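Local coordinates for protein possible prolidase (Bifidobacterium longum NCC2705, PDB 2P9B) that is a putative amidohydrolase, possibly a prolidase, that probably hydrolyses carbon-nitrogen bonds and has a TIM-barrel type of fold, at residues Gly208-Ala213 with Leu299-Leu304; Phe350-Ala355 with Ala439-Leu444; Glu251-Ser256 with Asp262-Gly267; Ile74-His79 with Ala290-Leu295. All coordinates share one frame; numbering follows the deposited sequence.

Interaction 1: Gly208-Ala213 with Leu299-Leu304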
loop_
_atom_site.group_PDB
_atom_site.type_symbol
_atom_site.label_atom_id
_atom_site.label_comp_id
_atom_site.label_asym_id
_atom_site.label_seq_id
_atom_site.Cartn_x
_atom_site.Cartn_y
_atom_site.Cartn_z
ATOM N N GLY A 208 -10.093 -10.360 -14.554
ATOM C CA GLY A 208 -9.229 -11.479 -14.233
ATOM C C GLY A 208 -7.866 -10.910 -13.882
ATOM O O GLY A 208 -7.711 -9.691 -13.831
ATOM N N GLY A 209 -6.875 -11.768 -13.660
ATOM C CA GLY A 209 -5.549 -11.290 -13.296
ATOM C C GLY A 209 -4.609 -10.922 -14.434
ATOM O O GLY A 209 -5.001 -10.900 -15.601
ATOM N N VAL A 210 -3.358 -10.638 -14.079
ATOM C CA VAL A 210 -2.327 -10.258 -15.045
ATOM C C VAL A 210 -2.096 -11.296 -16.142
ATOM O O VAL A 210 -1.778 -10.946 -17.279
ATOM C CB VAL A 210 -0.974 -9.994 -14.337
ATOM C CG1 VAL A 210 0.124 -9.760 -15.367
ATOM C CG2 VAL A 210 -1.094 -8.784 -13.422
ATOM N N THR A 211 -2.251 -12.573 -15.807
ATOM C CA THR A 211 -2.042 -13.638 -16.783
ATOM C C THR A 211 -3.298 -13.957 -17.587
ATOM O O THR A 211 -3.310 -14.900 -18.377
ATOM C CB THR A 211 -1.556 -14.930 -16.098
ATOM O OG1 THR A 211 -2.524 -15.350 -15.130
ATOM C CG2 THR A 211 -0.217 -14.692 -15.409
ATOM N N ASP A 212 -4.348 -13.166 -17.390
ATOM C CA ASP A 212 -5.599 -13.371 -18.107
ATOM C C ASP A 212 -5.763 -12.365 -19.240
ATOM O O ASP A 212 -5.095 -11.332 -19.276
ATOM C CB ASP A 212 -6.797 -13.257 -17.157
ATOM C CG ASP A 212 -6.851 -14.384 -16.141
ATOM O OD1 ASP A 212 -6.722 -15.559 -16.547
ATOM O OD2 ASP A 212 -7.034 -14.094 -14.940
ATOM N N ALA A 213 -6.660 -12.678 -20.165
ATOM C CA ALA A 213 -6.914 -11.800 -21.297
ATOM C C ALA A 213 -7.607 -10.532 -20.822
ATOM O O ALA A 213 -8.232 -10.513 -19.763
ATOM C CB ALA A 213 -7.784 -12.510 -22.319
ATOM N N LEU A 299 5.494 -6.909 -13.419
ATOM C CA LEU A 299 6.796 -7.002 -14.067
ATOM C C LEU A 299 7.553 -8.321 -13.945
ATOM O O LEU A 299 8.200 -8.745 -14.900
ATOM C CB LEU A 299 7.689 -5.848 -13.614
ATOM C CG LEU A 299 7.318 -4.505 -14.250
ATOM C CD1 LEU A 299 8.107 -3.379 -13.599
ATOM C CD2 LEU A 299 7.603 -4.568 -15.751
ATOM N N PRO A 300 7.506 -8.977 -12.774
ATOM C CA PRO A 300 8.226 -10.247 -12.641
ATOM C C PRO A 300 7.822 -11.273 -13.699
ATOM O O PRO A 300 8.662 -12.004 -14.224
ATOM C CB PRO A 300 7.859 -10.704 -11.233
ATOM C CG PRO A 300 7.718 -9.405 -10.499
ATOM C CD PRO A 300 6.939 -8.557 -11.478
ATOM N N LEU A 301 6.531 -11.317 -14.010
ATOM C CA LEU A 301 6.012 -12.264 -14.989
ATOM C C LEU A 301 6.521 -12.024 -16.405
ATOM O O LEU A 301 6.530 -12.944 -17.221
ATOM C CB LEU A 301 4.485 -12.228 -14.989
ATOM C CG LEU A 301 3.822 -12.624 -13.668
ATOM C CD1 LEU A 301 2.326 -12.400 -13.767
ATOM C CD2 LEU A 301 4.138 -14.079 -13.345
ATOM N N THR A 302 6.935 -10.796 -16.701
ATOM C CA THR A 302 7.427 -10.474 -18.039
ATOM C C THR A 302 8.948 -10.368 -18.123
ATOM O O THR A 302 9.517 -10.460 -19.211
ATOM C CB THR A 302 6.826 -9.143 -18.558
ATOM O OG1 THR A 302 7.282 -8.056 -17.741
ATOM C CG2 THR A 302 5.306 -9.198 -18.527
ATOM N N LEU A 303 9.608 -10.185 -16.982
ATOM C CA LEU A 303 11.063 -10.056 -16.966
ATOM C C LEU A 303 11.789 -11.362 -16.655
ATOM O O LEU A 303 12.941 -11.542 -17.043
ATOM C CB LEU A 303 11.489 -8.990 -15.955
ATOM C CG LEU A 303 10.989 -7.564 -16.193
ATOM C CD1 LEU A 303 11.389 -6.690 -15.016
ATOM C CD2 LEU A 303 11.568 -7.013 -17.490
ATOM N N LEU A 304 11.119 -12.265 -15.949
ATOM C CA LEU A 304 11.716 -13.549 -15.597
ATOM C C LEU A 304 11.330 -14.602 -16.634
ATOM O O LEU A 304 10.252 -14.534 -17.222
ATOM C CB LEU A 304 11.241 -13.983 -14.208
ATOM C CG LEU A 304 11.619 -13.077 -13.031
ATOM C CD1 LEU A 304 10.883 -13.527 -11.778
ATOM C CD2 LEU A 304 13.125 -13.114 -12.812
#
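A type I beta turn, Gly-209 to Asp-212, in the loop after strand 202-205 meets the end of helix 295-303 where Val-210 and Thr-211, its two central residues, both touch one methyl of Leu-301. The nearest CA atoms, those of Thr-211 and Leu-301, are still 8.4 Å apart, so side chains alone bridge the gap and only 102 Å² is buried. Val-210 CG1 lies 3.8 Å from Leu-301 CD1, the two side chains meeting at a slant. Thr-211 CG2 reaches the same CD1 at 3.8 Å, its side chain roughly perpendicular to that of the leucine. Val-210 places CG1 opposite its backbone N (chi1 173°), which turns that branch to the helix, while the extended second torsion of Leu-301 (chi2 174°) carries CD1 out to meet it. Thr-211 contributes its methyl, not its hydroxyl, to this wholly apolar junction.

The turn is fixed from within. Asp-212 N donates to Gly-209 O at 3.0 Å, and Gly-209 N returns a bond of 2.7 Å to the anti lone pair of Asp-212 OD2, bent to 142° at the hydrogen. A beta carbon on Gly-208 would run into that same carboxylate oxygen. On the helical side, Leu-299 O accepts from both Thr-302 N and Leu-303 N, and Leu-304 is where helical geometry ends.

Helix 313-335 closes in on the turn: Ser-319 touches Val-210 and Thr-211, and Asn-318 ND2 bonds to Thr-211 O. Pro-300 and Leu-303 pack instead on Tyr-449 of the C-terminal helix 439-449, while Val-210 also rests on His-266, beyond strand 263-264.

Interaction 2: Phe350-Ala355 with Ala439-Leu444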
loop_
_atom_site.group_PDB
_atom_site.type_symbol
_atom_site.label_atom_id
_atom_site.label_comp_id
_atom_site.label_asym_id
_atom_site.label_seq_id
_atom_site.Cartn_x
_atom_site.Cartn_y
_atom_site.Cartn_z
ATOM N N PHE A 350 6.567 -13.861 -6.467
ATOM C CA PHE A 350 7.675 -12.950 -6.727
ATOM C C PHE A 350 7.522 -11.531 -6.180
ATOM O O PHE A 350 8.141 -10.596 -6.683
ATOM C CB PHE A 350 7.964 -12.912 -8.229
ATOM C CG PHE A 350 8.440 -14.228 -8.781
ATOM C CD1 PHE A 350 9.705 -14.714 -8.462
ATOM C CD2 PHE A 350 7.608 -15.003 -9.583
ATOM C CE1 PHE A 350 10.136 -15.956 -8.930
ATOM C CE2 PHE A 350 8.030 -16.248 -10.058
ATOM C CZ PHE A 350 9.296 -16.724 -9.728
ATOM N N VAL A 351 6.694 -11.375 -5.152
ATOM C CA VAL A 351 6.511 -10.067 -4.519
ATOM C C VAL A 351 6.717 -10.252 -3.019
ATOM O O VAL A 351 5.780 -10.539 -2.276
ATOM C CB VAL A 351 5.106 -9.484 -4.756
ATOM C CG1 VAL A 351 5.044 -8.057 -4.208
ATOM C CG2 VAL A 351 4.765 -9.501 -6.243
ATOM N N PRO A 352 7.960 -10.091 -2.556
ATOM C CA PRO A 352 8.275 -10.251 -1.136
ATOM C C PRO A 352 7.500 -9.293 -0.244
ATOM O O PRO A 352 7.218 -8.159 -0.635
ATOM C CB PRO A 352 9.776 -9.990 -1.090
ATOM C CG PRO A 352 10.242 -10.472 -2.437
ATOM C CD PRO A 352 9.189 -9.893 -3.346
ATOM N N GLN A 353 7.169 -9.758 0.954
ATOM C CA GLN A 353 6.437 -8.945 1.923
ATOM C C GLN A 353 7.283 -7.744 2.334
ATOM O O GLN A 353 6.753 -6.707 2.727
ATOM C CB GLN A 353 6.118 -9.768 3.178
ATOM C CG GLN A 353 5.167 -10.943 2.956
ATOM C CD GLN A 353 3.720 -10.510 2.804
ATOM O OE1 GLN A 353 3.407 -9.316 2.835
ATOM N NE2 GLN A 353 2.825 -11.485 2.641
ATOM N N TYR A 354 8.599 -7.888 2.231
ATOM C CA TYR A 354 9.516 -6.827 2.631
ATOM C C TYR A 354 10.027 -5.940 1.498
ATOM O O TYR A 354 10.877 -5.080 1.728
ATOM C CB TYR A 354 10.715 -7.447 3.351
ATOM C CG TYR A 354 11.410 -8.525 2.536
ATOM C CD1 TYR A 354 12.196 -8.197 1.427
ATOM C CD2 TYR A 354 11.253 -9.872 2.854
ATOM C CE1 TYR A 354 12.808 -9.187 0.655
ATOM C CE2 TYR A 354 11.860 -10.869 2.090
ATOM C CZ TYR A 354 12.633 -10.521 0.993
ATOM O OH TYR A 354 13.217 -11.506 0.223
ATOM N N ALA A 355 9.506 -6.128 0.288
ATOM C CA ALA A 355 9.991 -5.367 -0.857
ATOM C C ALA A 355 9.179 -4.151 -1.286
ATOM O O ALA A 355 9.202 -3.773 -2.451
ATOM C CB ALA A 355 10.176 -6.315 -2.051
ATOM N N ALA A 439 17.564 -14.695 -0.103
ATOM C CA ALA A 439 18.631 -14.420 -1.057
ATOM C C ALA A 439 18.344 -14.862 -2.490
ATOM O O ALA A 439 18.605 -14.117 -3.434
ATOM C CB ALA A 439 19.929 -15.056 -0.569
ATOM N N ASP A 440 17.811 -16.068 -2.656
ATOM C CA ASP A 440 17.518 -16.593 -3.988
ATOM C C ASP A 440 16.518 -15.727 -4.750
ATOM O O ASP A 440 16.755 -15.357 -5.898
ATOM C CB ASP A 440 16.998 -18.035 -3.890
ATOM C CG ASP A 440 15.656 -18.135 -3.187
ATOM O OD1 ASP A 440 15.517 -17.587 -2.074
ATOM O OD2 ASP A 440 14.737 -18.770 -3.747
ATOM N N ILE A 441 15.404 -15.405 -4.105
ATOM C CA ILE A 441 14.379 -14.582 -4.727
ATOM C C ILE A 441 14.889 -13.160 -4.932
ATOM O O ILE A 441 14.684 -12.566 -5.989
ATOM C CB ILE A 441 13.104 -14.544 -3.863
ATOM C CG1 ILE A 441 12.587 -15.970 -3.657
ATOM C CG2 ILE A 441 12.046 -13.674 -4.531
ATOM C CD1 ILE A 441 11.443 -16.084 -2.668
ATOM N N ASP A 442 15.559 -12.613 -3.922
ATOM C CA ASP A 442 16.085 -11.259 -4.029
ATOM C C ASP A 442 17.102 -11.163 -5.167
ATOM O O ASP A 442 17.143 -10.167 -5.886
ATOM C CB ASP A 442 16.737 -10.811 -2.712
ATOM C CG ASP A 442 15.731 -10.648 -1.570
ATOM O OD1 ASP A 442 14.506 -10.620 -1.822
ATOM O OD2 ASP A 442 16.181 -10.530 -0.407
ATOM N N ALA A 443 17.921 -12.201 -5.330
ATOM C CA ALA A 443 18.930 -12.216 -6.388
ATOM C C ALA A 443 18.270 -12.201 -7.767
ATOM O O ALA A 443 18.691 -11.471 -8.664
ATOM C CB ALA A 443 19.818 -13.449 -6.249
ATOM N N LEU A 444 17.234 -13.018 -7.924
ATOM C CA LEU A 444 16.501 -13.107 -9.181
ATOM C C LEU A 444 15.849 -11.779 -9.536
ATOM O O LEU A 444 15.884 -11.346 -10.688
ATOM C CB LEU A 444 15.419 -14.184 -9.091
ATOM C CG LEU A 444 15.845 -15.650 -9.112
ATOM C CD1 LEU A 444 14.636 -16.535 -8.845
ATOM C CD2 LEU A 444 16.468 -15.977 -10.459
#
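Tyr-354 and Asp-442 supply the one hydrogen bond of this contact. The phenol OH of Tyr-354 donates to Asp-442 OD1 over 2.6 Å, arriving on the syn side of that oxygen, 27° out of the carboxylate plane. From this position Tyr-354 OH is also 3.2 Å from Asp-442 OD2. Ring and carboxylate are almost perpendicular (89° between planes), and OD1 sits at the ring's edge, in its plane, not over a face. The OH has a second partner, the backbone N of Phe-438, just ahead of the helix, and so serves as donor and acceptor at once. Asp-442 lies in the first turns of helix 439-449, where the helix dipole would probably favour a charged carboxylate.

The tyrosine belongs to a type I beta turn, Pro-352 to Ala-355, closed by Ala-355 N to Pro-352 O at 3.2 Å. This turn leads into helix 356-367, so the contact fastens the C-terminal helix to a loop of the amidohydrolase fold. Replacing Tyr-354 by a phenylalanine would probably leave Asp-442 OD1 and Phe-438 N without their shared hydroxyl, and the helix start less firmly tied to the turn.

Apolar contacts run beside the polar one. Pro-352 CG meets Ile-441 CG2 at 4.2 Å and comes within 4.3 Å of Asp-442 OD1. Within the turn, Pro-352 CB stands 3.5 Å above the plane of the Tyr-354 ring, offset toward its rim; chi1 of 55° folds the tyrosine back over the proline to bring this about. Farther along, Phe-350 and Leu-444 both pack against Val-308 of helix 306-309.

Interaction 3: Glu251-Ser256 with Asp262-Gly267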
loop_
_atom_site.group_PDB
_atom_site.type_symbol
_atom_site.label_atom_id
_atom_site.label_comp_id
_atom_site.label_asym_id
_atom_site.label_seq_id
_atom_site.Cartn_x
_atom_site.Cartn_y
_atom_site.Cartn_z
ATOM N N GLU A 251 -11.928 -1.597 -20.077
ATOM C CA GLU A 251 -13.338 -1.822 -19.795
ATOM C C GLU A 251 -13.548 -2.041 -18.299
ATOM O O GLU A 251 -14.503 -1.526 -17.717
ATOM C CB GLU A 251 -13.861 -3.029 -20.573
ATOM C CG GLU A 251 -15.351 -3.287 -20.385
ATOM C CD GLU A 251 -16.213 -2.060 -20.667
ATOM O OE1 GLU A 251 -15.825 -1.231 -21.517
ATOM O OE2 GLU A 251 -17.292 -1.934 -20.053
ATOM N N GLY A 252 -12.648 -2.803 -17.682
ATOM C CA GLY A 252 -12.752 -3.068 -16.258
ATOM C C GLY A 252 -12.558 -1.803 -15.453
ATOM O O GLY A 252 -13.270 -1.541 -14.479
ATOM N N VAL A 253 -11.583 -1.003 -15.861
ATOM C CA VAL A 253 -11.312 0.248 -15.172
ATOM C C VAL A 253 -12.510 1.176 -15.321
ATOM O O VAL A 253 -12.963 1.776 -14.347
ATOM C CB VAL A 253 -10.045 0.916 -15.743
ATOM C CG1 VAL A 253 -9.869 2.308 -15.156
ATOM C CG2 VAL A 253 -8.832 0.045 -15.422
ATOM N N ARG A 254 -13.038 1.263 -16.540
ATOM C CA ARG A 254 -14.185 2.124 -16.812
ATOM C C ARG A 254 -15.384 1.769 -15.940
ATOM O O ARG A 254 -15.981 2.642 -15.313
ATOM C CB ARG A 254 -14.573 2.034 -18.292
ATOM C CG ARG A 254 -15.617 3.051 -18.727
ATOM C CD ARG A 254 -15.693 3.123 -20.242
ATOM N NE ARG A 254 -16.593 4.176 -20.704
ATOM C CZ ARG A 254 -17.921 4.107 -20.661
ATOM N NH1 ARG A 254 -18.520 3.025 -20.177
ATOM N NH2 ARG A 254 -18.650 5.123 -21.107
ATOM N N ARG A 255 -15.735 0.486 -15.900
ATOM C CA ARG A 255 -16.872 0.040 -15.101
ATOM C C ARG A 255 -16.659 0.307 -13.621
ATOM O O ARG A 255 -17.587 0.715 -12.918
ATOM C CB ARG A 255 -17.126 -1.452 -15.306
ATOM C CG ARG A 255 -17.562 -1.828 -16.707
ATOM C CD ARG A 255 -17.938 -3.296 -16.775
ATOM N NE ARG A 255 -18.271 -3.711 -18.135
ATOM C CZ ARG A 255 -18.750 -4.910 -18.451
ATOM N NH1 ARG A 255 -18.953 -5.817 -17.501
ATOM N NH2 ARG A 255 -19.029 -5.205 -19.715
ATOM N N SER A 256 -15.439 0.071 -13.147
ATOM C CA SER A 256 -15.123 0.285 -11.737
ATOM C C SER A 256 -15.292 1.753 -11.368
ATOM O O SER A 256 -15.887 2.078 -10.344
ATOM C CB SER A 256 -13.685 -0.148 -11.443
ATOM O OG SER A 256 -13.521 -1.544 -11.644
ATOM N N ASP A 262 -13.088 3.562 -5.231
ATOM C CA ASP A 262 -12.114 4.543 -4.765
ATOM C C ASP A 262 -10.686 4.356 -5.263
ATOM O O ASP A 262 -9.969 5.336 -5.470
ATOM C CB ASP A 262 -12.161 4.565 -3.251
ATOM C CG ASP A 262 -13.563 4.797 -2.751
ATOM O OD1 ASP A 262 -14.043 5.945 -2.866
ATOM O OD2 ASP A 262 -14.195 3.829 -2.280
ATOM N N THR A 263 -10.267 3.109 -5.443
ATOM C CA THR A 263 -8.920 2.849 -5.935
ATOM C C THR A 263 -8.924 1.771 -7.003
ATOM O O THR A 263 -9.642 0.775 -6.896
ATOM C CB THR A 263 -7.964 2.390 -4.805
ATOM O OG1 THR A 263 -8.419 1.146 -4.264
ATOM C CG2 THR A 263 -7.894 3.429 -3.708
ATOM N N ILE A 264 -8.129 1.988 -8.040
ATOM C CA ILE A 264 -8.008 1.015 -9.114
ATOM C C ILE A 264 -6.642 0.362 -8.928
ATOM O O ILE A 264 -5.631 1.064 -8.859
ATOM C CB ILE A 264 -8.032 1.693 -10.500
ATOM C CG1 ILE A 264 -9.376 2.399 -10.722
ATOM C CG2 ILE A 264 -7.755 0.656 -11.592
ATOM C CD1 ILE A 264 -10.580 1.473 -10.773
ATOM N N GLU A 265 -6.616 -0.965 -8.823
ATOM C CA GLU A 265 -5.359 -1.694 -8.669
ATOM C C GLU A 265 -4.940 -2.271 -10.013
ATOM O O GLU A 265 -5.756 -2.850 -10.727
ATOM C CB GLU A 265 -5.482 -2.836 -7.657
ATOM C CG GLU A 265 -5.364 -2.397 -6.207
ATOM C CD GLU A 265 -6.515 -1.532 -5.776
ATOM O OE1 GLU A 265 -7.671 -1.965 -5.970
ATOM O OE2 GLU A 265 -6.269 -0.430 -5.242
ATOM N N HIS A 266 -3.655 -2.110 -10.324
ATOM C CA HIS A 266 -3.044 -2.559 -11.576
ATOM C C HIS A 266 -3.367 -1.526 -12.652
ATOM O O HIS A 266 -2.522 -0.712 -13.014
ATOM C CB HIS A 266 -3.557 -3.945 -11.981
ATOM C CG HIS A 266 -3.124 -5.044 -11.059
ATOM N ND1 HIS A 266 -3.545 -5.128 -9.749
ATOM C CD2 HIS A 266 -2.305 -6.102 -11.260
ATOM C CE1 HIS A 266 -3.004 -6.193 -9.182
ATOM N NE2 HIS A 266 -2.247 -6.801 -10.078
ATOM N N GLY A 267 -4.594 -1.555 -13.155
ATOM C CA GLY A 267 -4.981 -0.579 -14.158
ATOM C C GLY A 267 -4.690 -0.976 -15.590
ATOM O O GLY A 267 -4.297 -2.106 -15.871
#
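Val-253, Ser-256 and Ile-264 make a purely apolar interface, buried throughout. Val-253 CG2 lies 4.0 Å from Ile-264 CG2, their side chains crossing near a right angle, and the same valine methyl is 4.1 Å from Gly-267 CA. The other limb of the isoleucine ends against the serine: Ile-264 CD1 is 3.6 Å from Ser-256 CB. With CG2 opposite its backbone N and CG1 opposite the carbonyl carbon (chi1 -63°), Ile-264 straddles one turn of helix, its two branches serving positions three residues apart.

These are the helix and second strand of a beta-alpha-beta unit, strand 243-247, helix 250-259 and strand 263-264, the repeating element of a TIM barrel. The helix face that carries Val-253 and Ser-256 also touches Ala-247 and Ala-245 of the first strand.

Several polar groups bond within their own segment. Ser-256 OG turns back to Gly-252 O (2.8 Å), which Ser-256 N reaches from the opposite face of the carbonyl plane. On the flank facing helix 226-238, Arg-255 NE makes a salt bridge of 2.8 Å to the anti lone pair of Glu-251 OE2, nearly straight at 161°. Thr-263 OG1 donates to the syn lone pair of Glu-265 OE2 at 2.8 Å; Arg-133 and Lys-203 are that glutamate's salt-bridge partners from outside.

Interaction 4: Ile74-His79 with Ala290-Leu295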
loop_
_atom_site.group_PDB
_atom_site.type_symbol
_atom_site.label_atom_id
_atom_site.label_comp_id
_atom_site.label_asym_id
_atom_site.label_seq_id
_atom_site.Cartn_x
_atom_site.Cartn_y
_atom_site.Cartn_z
ATOM N N ILE A 74 4.033 3.263 3.394
ATOM C CA ILE A 74 2.673 2.735 3.419
ATOM C C ILE A 74 2.517 1.869 2.180
ATOM O O ILE A 74 2.953 2.258 1.097
ATOM C CB ILE A 74 1.629 3.887 3.382
ATOM C CG1 ILE A 74 1.794 4.758 4.632
ATOM C CG2 ILE A 74 0.212 3.317 3.297
ATOM C CD1 ILE A 74 0.835 5.935 4.716
ATOM N N ASN A 75 1.922 0.688 2.339
ATOM C CA ASN A 75 1.702 -0.200 1.198
ATOM C C ASN A 75 0.193 -0.367 1.061
ATOM O O ASN A 75 -0.452 -0.962 1.917
ATOM C CB ASN A 75 2.364 -1.564 1.418
ATOM C CG ASN A 75 2.379 -2.406 0.152
ATOM O OD1 ASN A 75 1.417 -2.398 -0.614
ATOM N ND2 ASN A 75 3.470 -3.130 -0.071
ATOM N N ALA A 76 -0.373 0.171 -0.016
ATOM C CA ALA A 76 -1.821 0.118 -0.214
ATOM C C ALA A 76 -2.385 -1.168 -0.795
ATOM O O ALA A 76 -3.589 -1.265 -1.036
ATOM C CB ALA A 76 -2.262 1.300 -1.077
ATOM N N HIS A 77 -1.536 -2.162 -1.023
ATOM C CA HIS A 77 -2.031 -3.409 -1.590
ATOM C C HIS A 77 -1.204 -4.594 -1.105
ATOM O O HIS A 77 -0.154 -4.897 -1.662
ATOM C CB HIS A 77 -2.007 -3.320 -3.120
ATOM C CG HIS A 77 -2.730 -4.438 -3.801
ATOM N ND1 HIS A 77 -3.229 -4.331 -5.082
ATOM C CD2 HIS A 77 -3.039 -5.687 -3.381
ATOM C CE1 HIS A 77 -3.815 -5.465 -5.419
ATOM N NE2 HIS A 77 -3.715 -6.305 -4.406
ATOM N N THR A 78 -1.695 -5.256 -0.061
ATOM C CA THR A 78 -1.000 -6.397 0.522
ATOM C C THR A 78 -1.923 -7.587 0.792
ATOM O O THR A 78 -3.143 -7.482 0.685
ATOM C CB THR A 78 -0.340 -6.007 1.870
ATOM O OG1 THR A 78 -1.355 -5.625 2.814
ATOM C CG2 THR A 78 0.615 -4.823 1.674
ATOM N N HIS A 79 -1.304 -8.718 1.120
ATOM C CA HIS A 79 -1.986 -9.958 1.493
ATOM C C HIS A 79 -1.109 -10.488 2.618
ATOM O O HIS A 79 0.112 -10.416 2.521
ATOM C CB HIS A 79 -1.995 -10.972 0.344
ATOM C CG HIS A 79 -2.801 -10.540 -0.840
ATOM N ND1 HIS A 79 -4.180 -10.553 -0.848
ATOM C CD2 HIS A 79 -2.422 -10.056 -2.046
ATOM C CE1 HIS A 79 -4.615 -10.095 -2.009
ATOM N NE2 HIS A 79 -3.569 -9.786 -2.753
ATOM N N ALA A 290 -8.278 6.898 -7.143
ATOM C CA ALA A 290 -6.828 6.888 -7.228
ATOM C C ALA A 290 -6.363 5.623 -7.931
ATOM O O ALA A 290 -7.103 4.647 -8.018
ATOM C CB ALA A 290 -6.216 6.964 -5.829
ATOM N N LEU A 291 -5.138 5.656 -8.438
ATOM C CA LEU A 291 -4.561 4.507 -9.127
ATOM C C LEU A 291 -3.416 3.911 -8.309
ATOM O O LEU A 291 -2.569 4.644 -7.804
ATOM C CB LEU A 291 -4.029 4.940 -10.493
ATOM C CG LEU A 291 -3.257 3.890 -11.298
ATOM C CD1 LEU A 291 -4.185 2.761 -11.715
ATOM C CD2 LEU A 291 -2.643 4.537 -12.518
ATOM N N ILE A 292 -3.403 2.584 -8.169
ATOM C CA ILE A 292 -2.334 1.877 -7.451
ATOM C C ILE A 292 -1.776 0.900 -8.495
ATOM O O ILE A 292 -2.202 -0.248 -8.567
ATOM C CB ILE A 292 -2.872 1.061 -6.240
ATOM C CG1 ILE A 292 -3.782 1.933 -5.365
ATOM C CG2 ILE A 292 -1.696 0.572 -5.375
ATOM C CD1 ILE A 292 -3.078 3.083 -4.697
ATOM N N PRO A 293 -0.813 1.350 -9.318
ATOM C CA PRO A 293 -0.216 0.514 -10.369
ATOM C C PRO A 293 0.259 -0.883 -9.987
ATOM O O PRO A 293 0.137 -1.813 -10.784
ATOM C CB PRO A 293 0.932 1.378 -10.893
ATOM C CG PRO A 293 0.450 2.773 -10.646
ATOM C CD PRO A 293 -0.138 2.659 -9.256
ATOM N N THR A 294 0.806 -1.031 -8.785
ATOM C CA THR A 294 1.327 -2.320 -8.329
ATOM C C THR A 294 2.240 -2.942 -9.389
ATOM O O THR A 294 2.108 -4.115 -9.737
ATOM C CB THR A 294 0.187 -3.316 -7.991
ATOM O OG1 THR A 294 -0.434 -3.770 -9.198
ATOM C CG2 THR A 294 -0.867 -2.644 -7.129
ATOM N N LEU A 295 3.182 -2.144 -9.886
ATOM C CA LEU A 295 4.109 -2.614 -10.906
ATOM C C LEU A 295 4.903 -3.826 -10.433
ATOM O O LEU A 295 5.252 -4.696 -11.228
ATOM C CB LEU A 295 5.066 -1.494 -11.317
ATOM C CG LEU A 295 4.379 -0.263 -11.921
ATOM C CD1 LEU A 295 5.427 0.754 -12.340
ATOM C CD2 LEU A 295 3.537 -0.679 -13.118
#
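The end of strand 68-78 carries His-77 and His-79, which with Asp-345 face a vacant point consistent with an empty metal site, as the His-X-His motif of amidohydrolases suggests; His-77 packs here on Thr-294. Thr-294 CG2 comes 3.6 Å from His-77 ND1, approaching the ring obliquely. With CG opposite the backbone N (chi1 -169°), the imidazole is brought to Thr-294, just past strand 290-292, and His-79 NE2 lies at its edge, in plane. One residue earlier along the chain, Ala-76 CB meets Ile-292 CD1 at 4.1 Å.

Each side is braced by its own bonds. Asn-75 OD1 accepts from His-77 N at 3.0 Å (163° at the hydrogen), an Asx turn at the corner formed by Ala-76 and His-77. Thr-294 OG1 bonds to Pro-293 O at 2.6 Å from above the carbonyl plane, which helps fix the threonine's rotation. If an alanine stood in place of Thr-294, the ND1 side of the imidazole would probably lose its methyl cover and the ring be freer to tilt.

No hydrogen bond spans the two segments, and buried His-77 ND1 has no polar partner in the model, so from across the contact the ring is met by a methyl alone.

Overall arrangement
Interactions 3 and 4 meet in one parallel sheet, where strands 263-264 and 290-292 pair through Ile-264 O to Ile-292 N and Asp-262 O to Ala-290 N, both 2.8 Å; their centres are 13 Å apart. The centre of interaction 4 lies about 4 Å from the centre of the chain, and it holds two residues of the possible metal site; Glu-265 CG packs 3.1 Å from His-77 ND1. Interaction 2 reaches that region through Gln-353 NE2 to His-79 O, 2.9 Å. Interaction 1, nearer the surface, touches interaction 2 (Leu-304 CD1 to Phe-350 CD1, 3.7 Å), interaction 4 (Pro-300 CD to Leu-295 O, 4.2 Å) and, at His-266, interaction 3. Interactions 2 and 3 stay about 8 Å apart at their nearest atoms.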